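Local structure of tyrosyl-tRNA synthetase (2CYC) at residues A[66-71]-A[114-119]; A[31-36]-A[180-185]; A[48-53]-A[100-105]; A[8-13]-A[59-64]; A[54-59]-A[107-112]. The protein binds L-tyrosine and, as a class I tyrosyl-tRNA synthetase, probably activates it with ATP and transfers it to tRNA(Tyr). All blocks are in the same frame, centred on the assembly; numbering follows the deposited sequence.

Contact 1: residues A[66-71]-A[114-119]; sequences IKTRVF and KKVEFV. With TYR (tyrosine), chain C.
R69, V70 and F71 pair with E117, F118 and V119 as parallel strands whose axes run 16° apart. V70 N donates to E117 O at 2.7 Å, and V70 O accepts from V119 N at 3.0 Å. E117 N adds a bond to T68 O. This is in the parallel part of the sheet of the class I Rossmann-type catalytic domain. On the face carrying R69, E117 and V119, the guanidinium takes the carboxylate side-on. R69 NE and NH1 both bond to E117 OE2, each at 2.9 Å. They arrive from the same face of the carboxylate, while OE2 lies at the guanidinium edge. A bend in the R69 chain (chi3 -54°) places NE beside that oxygen. V119 CG2 lies over one guanidinium face and 3.6 Å from R69 CD. K67 crosses the E117 side chain, its CE 3.1 Å from E117 OE1. On the other face of the sheet, F118 CE2 lies 3.6 Å from V70 CB, the two side chains side by side. F71 CE2 comes within 3.6 Å of the OH of the bound tyrosine. A leucine in place of R69 would probably leave E117 OE2 without its two donors and Q179 without its bond from NH2. The double grip, with the ammonium of K67 nearby, is likely to keep E117 ionised and its carboxylate fixed.

Contact 2: residues A[31-36]-A[180-185]; sequences GAPLQH and GVTIAH
T182 and Q35 hold the tight part of this contact, through a small cluster of bonds with P33 and I183. The hydroxyl of T182 works both ways. T182 OG1 donates to P33 O at 2.7 Å and accepts from Q35 N at 3.0 Å. Its first torsion (chi1 50°) sets OG1 between the backbone N and the carbonyl carbon, facing the 33-35 backbone. Q35 O takes two donors. T182 N comes in the carbonyl plane at 2.9 Å, and I183 N comes from above that plane at 3.0 Å. V181 CG1 packs against the same Q35 O at 3.5 Å.

H36 and I183 form one parallel bridge, with their CB atoms 3.8 Å apart. Beyond it the two histidines meet rim to rim, their planes at 41°. H36 NE2 and H185 ND1 share a hydrogen bond of 3.1 Å, each lying at the edge of the other ring. Each ring has a further partner: H36 ND1 bonds to the backbone N of R69, and H185 NE2 to H223. This probably fixes how both rings are turned.

The looser side lies at P33, Q35 and G180. The exposed ring of P33 only grazes T182, with P33 CG 4.5 Å from T182 CG2; its carbonyl belongs to the tight part. The aliphatic part of Q35 rests against the carbonyl of G180. G180 ends the preceding helix in a Schellman motif. The arrangement is typical of neighbouring parallel strands at the centre of a Rossmann-type fold, as in the class I synthetases, with the strand from H36 leading to Y37 of the tyrosine site.

Contact 3: residues A[48-53]-A[100-105]; sequences LGTGLM and VGMEKS
No ring lies between G51 and its partners M102 and S105, and the flat groups here are peptides of the backbone. M102 CE rests over one face of the T50-G51 peptide, near G51 N at 3.8 Å. S105 CB rests over a face of the next peptide, 3.6 Å from G51 O. The G101 carbonyl is also used from both faces of its plane, by S105 N on one and S105 OG on the other.

M102 and S105 share the side-chain contact about equally. The M102 chain is bent at both chi2 and chi3, and chi3 (111°) turns CE in against G51 CA at 3.5 Å. The same methyl touches T50 CG2 at 3.9 Å, the two side chains crossing at about a right angle. I46 also packs on M102.

Helices 48-63 and 87-108 meet here; the axes of segments 48-53 and 100-105 come within 8.7 Å, at 54°. H47 to T50, at the start of the first helix, probably correspond to the HIGH signature of class I synthetases. The bound tyrosine is about 7 Å from the T50 side chain. A wider pi-type turn runs through 49-53.

G51 makes the close approach possible, because a CB there would clash with S105 OG. That hydroxyl is folded back onto its own helix, bonding to G101 O at 3.0 Å. Its OG lies 3.6 Å from G51 CA. I263 lies against S105 from a nearby loop.

Contact 4: residues A[8-13]-A[59-64]; sequences NLVLKK and ADFQKA
K12 reaches across to D60, the two side chains meeting tip to tip. Its CB only starts the path, and chi1 of 57° puts CG between the backbone N and the carbonyl carbon. From there the chain runs beside the carboxylate. K12 CG lies 3.3 Å from D60 OD2. K12 CD is the next atom along, 3.4 Å from D60 OD1. A bend at chi3 (-69°) then places CE, which also stays close to D60 OD1. K12 NZ ends the path with a salt bridge to D60 OD1 at 3.1 Å, coming from above the carboxylate plane. The same ammonium forms a second salt bridge with E300.

D60 OD2 has its own partners. It pairs with K57 NZ, and a water donates to it and to K13 O, 2.6 Å from each. D60 CB packs against L9 O at 3.3 Å.

The rest of the contact is apolar. L9 CB meets A64 CB at 4.0 Å. V10 CG1 sits at the edge of the F61 ring, 4.0 Å from CE1. Together these seat the end of the N-terminal helix 3-11 on the end of helix 48-63.

An alanine in place of K12 would lose the chain from CG to NZ and would probably leave D60 OD1 and E300 without their shared cation. D60 is gripped by two lysines, and K57 NZ also bonds to the carbonyls of L9, V10 and K12. The buried carboxylate is therefore likely to be ionised, its charge shared between K12 and K57.

Contact 5: residues A[54-59]-A[107-112]; sequences AGAKIA and EVMGGD
A59 meets almost bare backbone at G110 and G111, with only its own methyl in between. Its CB lies 3.5 Å from both G111 N and G111 CA. The glycines belong to a Schellman motif that ends helix 87-108. G110 is the C-prime residue, with positive phi (87°). G110 N bonds back to E107 O at 3.0 Å, and G111 N bonds back to I106 O. The turn thus swings the chain across helix 48-63.

The fit is close at G55 and G111. A CB on G111 would come tight against A59 CB. One on G55 would press on M109 CG in the same way. A59 CB also touches M109 O at 3.6 Å, as the chain leaves the helix.

M109 is the one large side chain in the contact. Its CB sits 3.6 Å from A56 N, against the backbone at G55, which has no side chain to keep it off. R299 packs on both A56 and M109 from a nearby loop, and L52 meets M109 one turn earlier on helix 48-63. The M109 chain bends at chi2 and again at chi3 (-76°), which brings its CE to 3.8 Å from A56 CB.

Helix 48-63 ties three of the contacts together. Contact 3 lies near its start, contact 5 in its middle and contact 4 at its end, and contacts 3 and 5 have centres 8 Å apart. Contacts 4 and 5 share A59 and are joined by a bond from D112 N to Q62 OE1. Contacts 1 and 2 belong to the same sheet, meeting where K67 O faces H36 N at 2.7 Å. The F61 ring of contact 4 packs on H36 and H185 of contact 2, while I58 of contact 5 touches V70 and V116 of contact 1. The bound tyrosine touches F71 of contact 1. The side chain of V181 is about 8 Å from the bound tyrosine.

Contact 1: residues A[66-71]-A[114-119]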
# COMPACT_ATOMS: atom_id res chain seq x y z
N ILE A 66 31.02 9.01 5.78
CA ILE A 66 29.65 8.72 5.36
C ILE A 66 28.69 9.58 6.20
O ILE A 66 28.85 9.66 7.42
CB ILE A 66 29.31 7.23 5.60
CG1 ILE A 66 30.19 6.35 4.70
CG2 ILE A 66 27.82 6.98 5.34
CD1 ILE A 66 30.18 4.88 5.07
N LYS A 67 27.72 10.23 5.56
CA LYS A 67 26.74 11.05 6.28
C LYS A 67 25.72 10.12 6.92
O LYS A 67 24.98 9.41 6.22
CB LYS A 67 26.04 12.02 5.32
CG LYS A 67 25.16 13.06 6.01
CD LYS A 67 25.98 14.05 6.85
CE LYS A 67 25.11 15.14 7.47
NZ LYS A 67 25.82 15.92 8.53
N THR A 68 25.66 10.14 8.24
CA THR A 68 24.79 9.26 9.00
C THR A 68 23.45 9.85 9.44
O THR A 68 23.34 11.04 9.75
CB THR A 68 25.54 8.72 10.24
OG1 THR A 68 25.92 9.81 11.10
CG2 THR A 68 26.81 7.99 9.78
N ARG A 69 22.44 8.99 9.49
CA ARG A 69 21.09 9.42 9.87
C ARG A 69 20.31 8.36 10.64
O ARG A 69 20.35 7.18 10.29
CB ARG A 69 20.30 9.80 8.61
CG ARG A 69 18.81 10.09 8.85
CD ARG A 69 18.11 10.41 7.54
NE ARG A 69 18.77 11.50 6.83
CZ ARG A 69 18.37 12.01 5.67
NH1 ARG A 69 19.05 13.00 5.11
NH2 ARG A 69 17.28 11.53 5.07
N VAL A 70 19.60 8.79 11.68
CA VAL A 70 18.75 7.91 12.47
C VAL A 70 17.32 8.26 12.02
O VAL A 70 16.91 9.43 12.08
CB VAL A 70 18.89 8.17 13.99
CG1 VAL A 70 17.74 7.50 14.76
CG2 VAL A 70 20.24 7.65 14.49
N PHE A 71 16.60 7.25 11.56
CA PHE A 71 15.24 7.38 11.04
C PHE A 71 14.26 6.82 12.08
O PHE A 71 14.27 5.62 12.38
CB PHE A 71 15.16 6.57 9.73
CG PHE A 71 13.88 6.75 8.96
CD1 PHE A 71 13.64 7.91 8.23
CD2 PHE A 71 12.96 5.70 8.87
CE1 PHE A 71 12.51 8.03 7.42
CE2 PHE A 71 11.82 5.80 8.06
CZ PHE A 71 11.59 6.98 7.33
N LYS A 114 26.16 15.01 17.30
CA LYS A 114 25.89 16.30 16.68
C LYS A 114 26.00 16.25 15.16
O LYS A 114 25.48 17.11 14.46
CB LYS A 114 26.85 17.36 17.23
CG LYS A 114 26.73 17.56 18.74
CD LYS A 114 27.86 18.44 19.29
CE LYS A 114 29.23 17.80 19.08
NZ LYS A 114 29.39 16.48 19.77
N LYS A 115 26.67 15.23 14.65
CA LYS A 115 26.82 15.12 13.21
C LYS A 115 25.92 14.03 12.64
O LYS A 115 26.08 13.63 11.49
CB LYS A 115 28.29 14.86 12.86
CG LYS A 115 29.21 16.02 13.23
CD LYS A 115 30.65 15.72 12.82
CE LYS A 115 31.60 16.83 13.25
NZ LYS A 115 31.20 18.15 12.70
N VAL A 116 24.98 13.57 13.44
CA VAL A 116 24.03 12.56 13.00
C VAL A 116 22.69 13.24 12.71
O VAL A 116 22.19 14.01 13.52
CB VAL A 116 23.82 11.47 14.10
CG1 VAL A 116 22.72 10.51 13.66
CG2 VAL A 116 25.12 10.70 14.35
N GLU A 117 22.14 12.98 11.53
CA GLU A 117 20.84 13.54 11.16
C GLU A 117 19.76 12.70 11.84
O GLU A 117 19.88 11.47 11.92
CB GLU A 117 20.65 13.49 9.64
CG GLU A 117 21.63 14.38 8.87
CD GLU A 117 21.67 14.08 7.38
OE1 GLU A 117 22.18 14.94 6.63
OE2 GLU A 117 21.22 12.99 6.96
N PHE A 118 18.73 13.37 12.36
CA PHE A 118 17.61 12.69 12.98
C PHE A 118 16.35 13.09 12.20
O PHE A 118 16.02 14.27 12.11
CB PHE A 118 17.49 13.05 14.47
CG PHE A 118 18.47 12.33 15.34
CD1 PHE A 118 19.78 12.79 15.48
CD2 PHE A 118 18.11 11.14 15.98
CE1 PHE A 118 20.71 12.08 16.24
CE2 PHE A 118 19.03 10.42 16.74
CZ PHE A 118 20.33 10.88 16.87
N VAL A 119 15.67 12.10 11.64
CA VAL A 119 14.48 12.33 10.83
C VAL A 119 13.27 11.54 11.32
O VAL A 119 13.33 10.32 11.47
CB VAL A 119 14.77 11.93 9.35
CG1 VAL A 119 13.49 11.90 8.54
CG2 VAL A 119 15.76 12.91 8.72
N TYR C . 11.66 -2.53 10.35
CA TYR C . 12.61 -1.88 11.29
C TYR C . 12.58 -2.57 12.65
O TYR C . 11.68 -3.43 12.86
CB TYR C . 12.26 -0.39 11.45
CG TYR C . 12.42 0.41 10.18
CD1 TYR C . 13.66 0.52 9.54
CD2 TYR C . 11.33 1.06 9.60
CE1 TYR C . 13.81 1.26 8.36
CE2 TYR C . 11.47 1.81 8.43
CZ TYR C . 12.70 1.90 7.81
OH TYR C . 12.83 2.63 6.64
OXT TYR C . 13.43 -2.25 13.50
O HOH W 1 27.28 11.75 10.05

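Contact 2: residues A[31-36]-A[180-185]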
# COMPACT_ATOMS: atom_id res chain seq x y z
N GLY A 31 33.07 8.09 -6.33
CA GLY A 31 32.69 9.28 -5.60
C GLY A 31 31.19 9.48 -5.50
O GLY A 31 30.71 10.61 -5.47
N ALA A 32 30.44 8.39 -5.45
CA ALA A 32 28.99 8.49 -5.34
C ALA A 32 28.62 9.09 -3.98
O ALA A 32 29.40 9.04 -3.04
CB ALA A 32 28.36 7.11 -5.50
N PRO A 33 27.43 9.69 -3.88
CA PRO A 33 27.02 10.27 -2.59
C PRO A 33 26.96 9.16 -1.54
O PRO A 33 26.57 8.04 -1.85
CB PRO A 33 25.64 10.87 -2.89
CG PRO A 33 25.16 10.06 -4.07
CD PRO A 33 26.41 9.94 -4.91
N LEU A 34 27.35 9.48 -0.31
CA LEU A 34 27.34 8.50 0.77
C LEU A 34 26.36 8.93 1.85
O LEU A 34 26.70 9.66 2.78
CB LEU A 34 28.76 8.36 1.37
CG LEU A 34 29.83 7.89 0.37
CD1 LEU A 34 31.21 7.95 1.00
CD2 LEU A 34 29.49 6.49 -0.08
N GLN A 35 25.11 8.49 1.70
CA GLN A 35 24.09 8.81 2.66
C GLN A 35 23.65 7.53 3.35
O GLN A 35 23.15 6.61 2.71
CB GLN A 35 22.89 9.47 1.98
CG GLN A 35 21.69 9.68 2.90
CD GLN A 35 21.93 10.76 3.93
OE1 GLN A 35 22.03 10.49 5.14
NE2 GLN A 35 22.03 11.99 3.46
N HIS A 36 23.86 7.49 4.65
CA HIS A 36 23.47 6.34 5.43
C HIS A 36 22.17 6.65 6.15
O HIS A 36 21.71 7.79 6.19
CB HIS A 36 24.57 6.01 6.47
CG HIS A 36 24.04 5.45 7.76
ND1 HIS A 36 23.31 6.21 8.65
CD2 HIS A 36 24.16 4.22 8.32
CE1 HIS A 36 23.00 5.47 9.71
NE2 HIS A 36 23.50 4.26 9.53
N GLY A 180 17.54 9.03 -0.72
CA GLY A 180 18.78 8.87 -1.47
C GLY A 180 19.82 8.05 -0.71
O GLY A 180 21.02 8.27 -0.85
N VAL A 181 19.36 7.08 0.07
CA VAL A 181 20.27 6.25 0.86
C VAL A 181 21.14 5.29 0.04
O VAL A 181 20.63 4.46 -0.71
CB VAL A 181 19.47 5.46 1.94
CG1 VAL A 181 20.39 4.53 2.70
CG2 VAL A 181 18.79 6.43 2.89
N THR A 182 22.46 5.41 0.18
CA THR A 182 23.39 4.53 -0.54
C THR A 182 24.04 3.54 0.43
O THR A 182 24.65 2.55 0.02
CB THR A 182 24.51 5.33 -1.28
OG1 THR A 182 25.11 6.27 -0.38
CG2 THR A 182 23.93 6.08 -2.49
N ILE A 183 23.93 3.83 1.73
CA ILE A 183 24.45 2.95 2.77
C ILE A 183 23.25 2.59 3.65
O ILE A 183 22.94 3.30 4.61
CB ILE A 183 25.54 3.64 3.65
CG1 ILE A 183 26.73 4.09 2.78
CG2 ILE A 183 26.02 2.67 4.75
CD1 ILE A 183 27.44 2.97 2.02
N ALA A 184 22.56 1.50 3.30
CA ALA A 184 21.38 1.07 4.05
C ALA A 184 21.84 0.18 5.20
O ALA A 184 22.25 -0.97 4.99
CB ALA A 184 20.42 0.31 3.12
N HIS A 185 21.75 0.73 6.40
CA HIS A 185 22.20 0.06 7.62
C HIS A 185 21.05 -0.46 8.50
O HIS A 185 20.06 0.24 8.74
CB HIS A 185 23.09 1.05 8.39
CG HIS A 185 23.48 0.60 9.76
ND1 HIS A 185 23.62 1.47 10.82
CD2 HIS A 185 23.74 -0.64 10.25
CE1 HIS A 185 23.94 0.79 11.91
NE2 HIS A 185 24.02 -0.49 11.59

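Contact 3: residues A[48-53]-A[100-105]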
# COMPACT_ATOMS: atom_id res chain seq x y z
N LEU A 48 20.79 -2.79 24.67
CA LEU A 48 22.15 -2.66 24.13
C LEU A 48 22.33 -2.96 22.65
O LEU A 48 23.18 -2.35 21.99
CB LEU A 48 23.13 -3.52 24.94
CG LEU A 48 23.11 -3.30 26.46
CD1 LEU A 48 24.29 -4.03 27.11
CD2 LEU A 48 23.18 -1.81 26.75
N GLY A 49 21.56 -3.90 22.13
CA GLY A 49 21.67 -4.22 20.72
C GLY A 49 21.30 -3.02 19.87
O GLY A 49 22.01 -2.65 18.93
N THR A 50 20.19 -2.38 20.22
CA THR A 50 19.70 -1.21 19.48
C THR A 50 20.64 -0.01 19.59
O THR A 50 21.04 0.57 18.58
CB THR A 50 18.32 -0.81 20.01
OG1 THR A 50 17.48 -1.97 20.04
CG2 THR A 50 17.67 0.23 19.12
N GLY A 51 21.00 0.35 20.81
CA GLY A 51 21.87 1.49 20.99
C GLY A 51 23.34 1.28 20.68
O GLY A 51 23.91 1.99 19.85
N LEU A 52 23.95 0.29 21.33
CA LEU A 52 25.38 0.03 21.16
C LEU A 52 25.83 -0.47 19.79
O LEU A 52 26.79 0.06 19.23
CB LEU A 52 25.89 -0.92 22.25
CG LEU A 52 25.53 -0.49 23.67
CD1 LEU A 52 26.43 -1.23 24.65
CD2 LEU A 52 25.70 1.03 23.83
N MET A 53 25.16 -1.47 19.24
CA MET A 53 25.57 -1.99 17.95
C MET A 53 25.32 -0.97 16.84
O MET A 53 26.19 -0.73 16.00
CB MET A 53 24.84 -3.30 17.67
CG MET A 53 25.11 -4.37 18.74
SD MET A 53 26.86 -4.91 18.81
CE MET A 53 27.51 -3.85 20.09
N VAL A 100 17.08 11.11 22.00
CA VAL A 100 18.16 11.38 22.93
C VAL A 100 18.84 10.10 23.43
O VAL A 100 20.04 10.08 23.69
CB VAL A 100 17.68 12.24 24.14
CG1 VAL A 100 16.74 11.46 25.03
CG2 VAL A 100 18.90 12.74 24.94
N GLY A 101 18.07 9.02 23.55
CA GLY A 101 18.66 7.76 23.97
C GLY A 101 19.68 7.30 22.94
O GLY A 101 20.75 6.81 23.29
N MET A 102 19.35 7.47 21.66
CA MET A 102 20.26 7.09 20.58
C MET A 102 21.47 8.01 20.53
O MET A 102 22.60 7.56 20.30
CB MET A 102 19.54 7.12 19.23
CG MET A 102 18.68 5.91 18.98
SD MET A 102 19.66 4.38 18.92
CE MET A 102 19.14 3.65 20.33
N GLU A 103 21.24 9.31 20.73
CA GLU A 103 22.33 10.28 20.71
C GLU A 103 23.38 9.88 21.74
O GLU A 103 24.58 9.89 21.45
CB GLU A 103 21.81 11.69 21.02
CG GLU A 103 21.18 12.39 19.82
CD GLU A 103 20.43 13.67 20.19
OE1 GLU A 103 20.20 14.50 19.29
OE2 GLU A 103 20.04 13.85 21.36
N LYS A 104 22.94 9.51 22.94
CA LYS A 104 23.89 9.12 23.98
C LYS A 104 24.54 7.77 23.71
O LYS A 104 25.68 7.53 24.10
CB LYS A 104 23.20 9.11 25.35
CG LYS A 104 22.58 10.46 25.73
CD LYS A 104 23.59 11.61 25.70
CE LYS A 104 22.87 12.96 25.78
NZ LYS A 104 23.79 14.15 25.73
N SER A 105 23.82 6.87 23.03
CA SER A 105 24.38 5.57 22.70
C SER A 105 25.49 5.75 21.67
O SER A 105 26.55 5.15 21.78
CB SER A 105 23.31 4.64 22.15
OG SER A 105 22.38 4.28 23.16

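Contact 4: residues A[8-13]-A[59-64]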
# COMPACT_ATOMS: atom_id res chain seq x y z
N ASN A 8 37.33 -1.05 5.47
CA ASN A 8 37.46 -1.73 6.75
C ASN A 8 36.58 -1.13 7.84
O ASN A 8 36.09 -1.85 8.71
CB ASN A 8 38.92 -1.73 7.23
CG ASN A 8 39.80 -2.68 6.45
OD1 ASN A 8 39.31 -3.62 5.83
ND2 ASN A 8 41.10 -2.45 6.50
N LEU A 9 36.40 0.18 7.83
CA LEU A 9 35.55 0.84 8.82
C LEU A 9 34.11 0.32 8.64
O LEU A 9 33.40 0.08 9.61
CB LEU A 9 35.58 2.36 8.63
CG LEU A 9 36.32 3.34 9.56
CD1 LEU A 9 36.88 2.66 10.78
CD2 LEU A 9 37.43 4.03 8.77
N VAL A 10 33.69 0.15 7.39
CA VAL A 10 32.33 -0.33 7.13
C VAL A 10 32.22 -1.81 7.54
O VAL A 10 31.23 -2.24 8.12
CB VAL A 10 31.96 -0.19 5.63
CG1 VAL A 10 30.61 -0.86 5.34
CG2 VAL A 10 31.90 1.28 5.26
N LEU A 11 33.28 -2.56 7.24
CA LEU A 11 33.34 -3.98 7.52
C LEU A 11 33.58 -4.41 8.97
O LEU A 11 33.17 -5.50 9.36
CB LEU A 11 34.42 -4.62 6.63
CG LEU A 11 34.03 -4.98 5.19
CD1 LEU A 11 33.19 -6.23 5.20
CD2 LEU A 11 33.28 -3.84 4.52
N LYS A 12 34.22 -3.57 9.77
CA LYS A 12 34.51 -3.96 11.15
C LYS A 12 33.29 -4.30 12.00
O LYS A 12 32.21 -3.71 11.83
CB LYS A 12 35.34 -2.89 11.84
CG LYS A 12 34.71 -1.52 11.86
CD LYS A 12 35.59 -0.49 12.56
CE LYS A 12 35.70 -0.75 14.06
NZ LYS A 12 36.16 0.46 14.79
N LYS A 13 33.47 -5.25 12.92
CA LYS A 13 32.40 -5.67 13.82
C LYS A 13 31.84 -4.45 14.51
O LYS A 13 32.57 -3.51 14.78
CB LYS A 13 32.92 -6.67 14.86
CG LYS A 13 33.22 -8.03 14.28
CD LYS A 13 33.58 -9.05 15.35
CE LYS A 13 33.31 -10.47 14.86
NZ LYS A 13 33.88 -10.73 13.51
N ALA A 59 29.26 5.34 14.36
CA ALA A 59 30.56 5.92 14.64
C ALA A 59 31.55 5.54 13.55
O ALA A 59 32.31 6.38 13.06
CB ALA A 59 31.09 5.45 16.01
N ASP A 60 31.56 4.26 13.17
CA ASP A 60 32.47 3.80 12.12
C ASP A 60 32.20 4.50 10.80
O ASP A 60 33.13 4.93 10.11
CB ASP A 60 32.33 2.29 11.88
CG ASP A 60 32.75 1.45 13.07
OD1 ASP A 60 33.57 1.93 13.88
OD2 ASP A 60 32.28 0.30 13.18
N PHE A 61 30.92 4.61 10.45
CA PHE A 61 30.54 5.24 9.19
C PHE A 61 31.00 6.70 9.12
O PHE A 61 31.53 7.13 8.10
CB PHE A 61 29.02 5.13 8.95
CG PHE A 61 28.50 3.70 8.84
CD1 PHE A 61 29.29 2.70 8.27
CD2 PHE A 61 27.22 3.37 9.29
CE1 PHE A 61 28.81 1.38 8.14
CE2 PHE A 61 26.72 2.06 9.17
CZ PHE A 61 27.52 1.06 8.59
N GLN A 62 30.80 7.44 10.21
CA GLN A 62 31.21 8.84 10.25
C GLN A 62 32.71 8.94 9.93
O GLN A 62 33.12 9.77 9.12
CB GLN A 62 30.94 9.46 11.63
CG GLN A 62 29.46 9.57 12.04
CD GLN A 62 29.28 10.34 13.36
OE1 GLN A 62 29.96 10.07 14.35
NE2 GLN A 62 28.35 11.29 13.37
N LYS A 63 33.52 8.08 10.56
CA LYS A 63 34.97 8.11 10.33
C LYS A 63 35.36 7.79 8.89
O LYS A 63 36.43 8.18 8.43
CB LYS A 63 35.69 7.14 11.27
CG LYS A 63 35.72 7.60 12.71
CD LYS A 63 36.53 6.66 13.59
CE LYS A 63 36.47 7.07 15.06
NZ LYS A 63 35.08 7.01 15.62
N ALA A 64 34.49 7.07 8.20
CA ALA A 64 34.76 6.71 6.81
C ALA A 64 34.28 7.83 5.89
O ALA A 64 34.42 7.73 4.68
CB ALA A 64 34.04 5.41 6.46
O HOH W 2 32.55 -1.02 15.45

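Contact 5: residues A[54-59]-A[107-112]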
# COMPACT_ATOMS: atom_id res chain seq x y z
N ALA A 54 24.15 -0.35 16.82
CA ALA A 54 23.86 0.67 15.81
C ALA A 54 24.79 1.86 16.03
O ALA A 54 25.33 2.43 15.09
CB ALA A 54 22.40 1.12 15.91
N GLY A 55 24.98 2.22 17.30
CA GLY A 55 25.84 3.34 17.64
C GLY A 55 27.26 3.11 17.19
O GLY A 55 27.90 4.02 16.65
N ALA A 56 27.76 1.90 17.41
CA ALA A 56 29.12 1.56 16.99
C ALA A 56 29.27 1.73 15.47
O ALA A 56 30.23 2.33 15.00
CB ALA A 56 29.45 0.14 17.39
N LYS A 57 28.31 1.22 14.69
CA LYS A 57 28.42 1.36 13.24
C LYS A 57 28.30 2.81 12.79
O LYS A 57 29.01 3.25 11.88
CB LYS A 57 27.38 0.50 12.51
CG LYS A 57 27.61 -1.01 12.62
CD LYS A 57 29.10 -1.38 12.49
CE LYS A 57 29.71 -0.94 11.16
NZ LYS A 57 31.19 -1.11 11.16
N ILE A 58 27.39 3.56 13.41
CA ILE A 58 27.23 4.95 13.06
C ILE A 58 28.58 5.65 13.26
O ILE A 58 29.02 6.44 12.40
CB ILE A 58 26.11 5.61 13.90
CG1 ILE A 58 24.74 5.18 13.33
CG2 ILE A 58 26.25 7.11 13.88
CD1 ILE A 58 23.56 5.49 14.26
N ALA A 59 29.26 5.34 14.36
CA ALA A 59 30.56 5.92 14.64
C ALA A 59 31.55 5.54 13.55
O ALA A 59 32.31 6.38 13.06
CB ALA A 59 31.09 5.45 16.01
N GLU A 107 27.23 8.36 21.23
CA GLU A 107 28.31 9.02 21.92
C GLU A 107 29.22 8.07 22.70
O GLU A 107 30.43 8.14 22.57
CB GLU A 107 27.73 10.08 22.85
CG GLU A 107 28.74 10.86 23.63
CD GLU A 107 28.07 11.91 24.47
OE1 GLU A 107 27.59 12.92 23.90
OE2 GLU A 107 27.99 11.72 25.71
N VAL A 108 28.65 7.16 23.50
CA VAL A 108 29.51 6.23 24.25
C VAL A 108 30.23 5.25 23.34
O VAL A 108 31.25 4.69 23.73
CB VAL A 108 28.74 5.41 25.31
CG1 VAL A 108 28.07 6.35 26.31
CG2 VAL A 108 27.75 4.49 24.64
N MET A 109 29.72 5.04 22.14
CA MET A 109 30.38 4.13 21.21
C MET A 109 31.40 4.90 20.37
O MET A 109 31.92 4.40 19.37
CB MET A 109 29.37 3.42 20.30
CG MET A 109 28.41 2.51 21.07
SD MET A 109 29.29 1.45 22.28
CE MET A 109 30.02 0.22 21.17
N GLY A 110 31.67 6.14 20.77
CA GLY A 110 32.65 6.94 20.06
C GLY A 110 32.22 7.75 18.85
O GLY A 110 33.06 8.29 18.13
N GLY A 111 30.92 7.84 18.61
CA GLY A 111 30.47 8.62 17.47
C GLY A 111 30.14 10.03 17.92
O GLY A 111 30.13 10.31 19.12
N ASP A 112 29.90 10.92 16.97
CA ASP A 112 29.56 12.31 17.28
C ASP A 112 28.08 12.52 16.95
O ASP A 112 27.72 12.68 15.79
CB ASP A 112 30.41 13.27 16.43
CG ASP A 112 30.11 14.73 16.72
OD1 ASP A 112 29.14 15.03 17.46
OD2 ASP A 112 30.85 15.59 16.19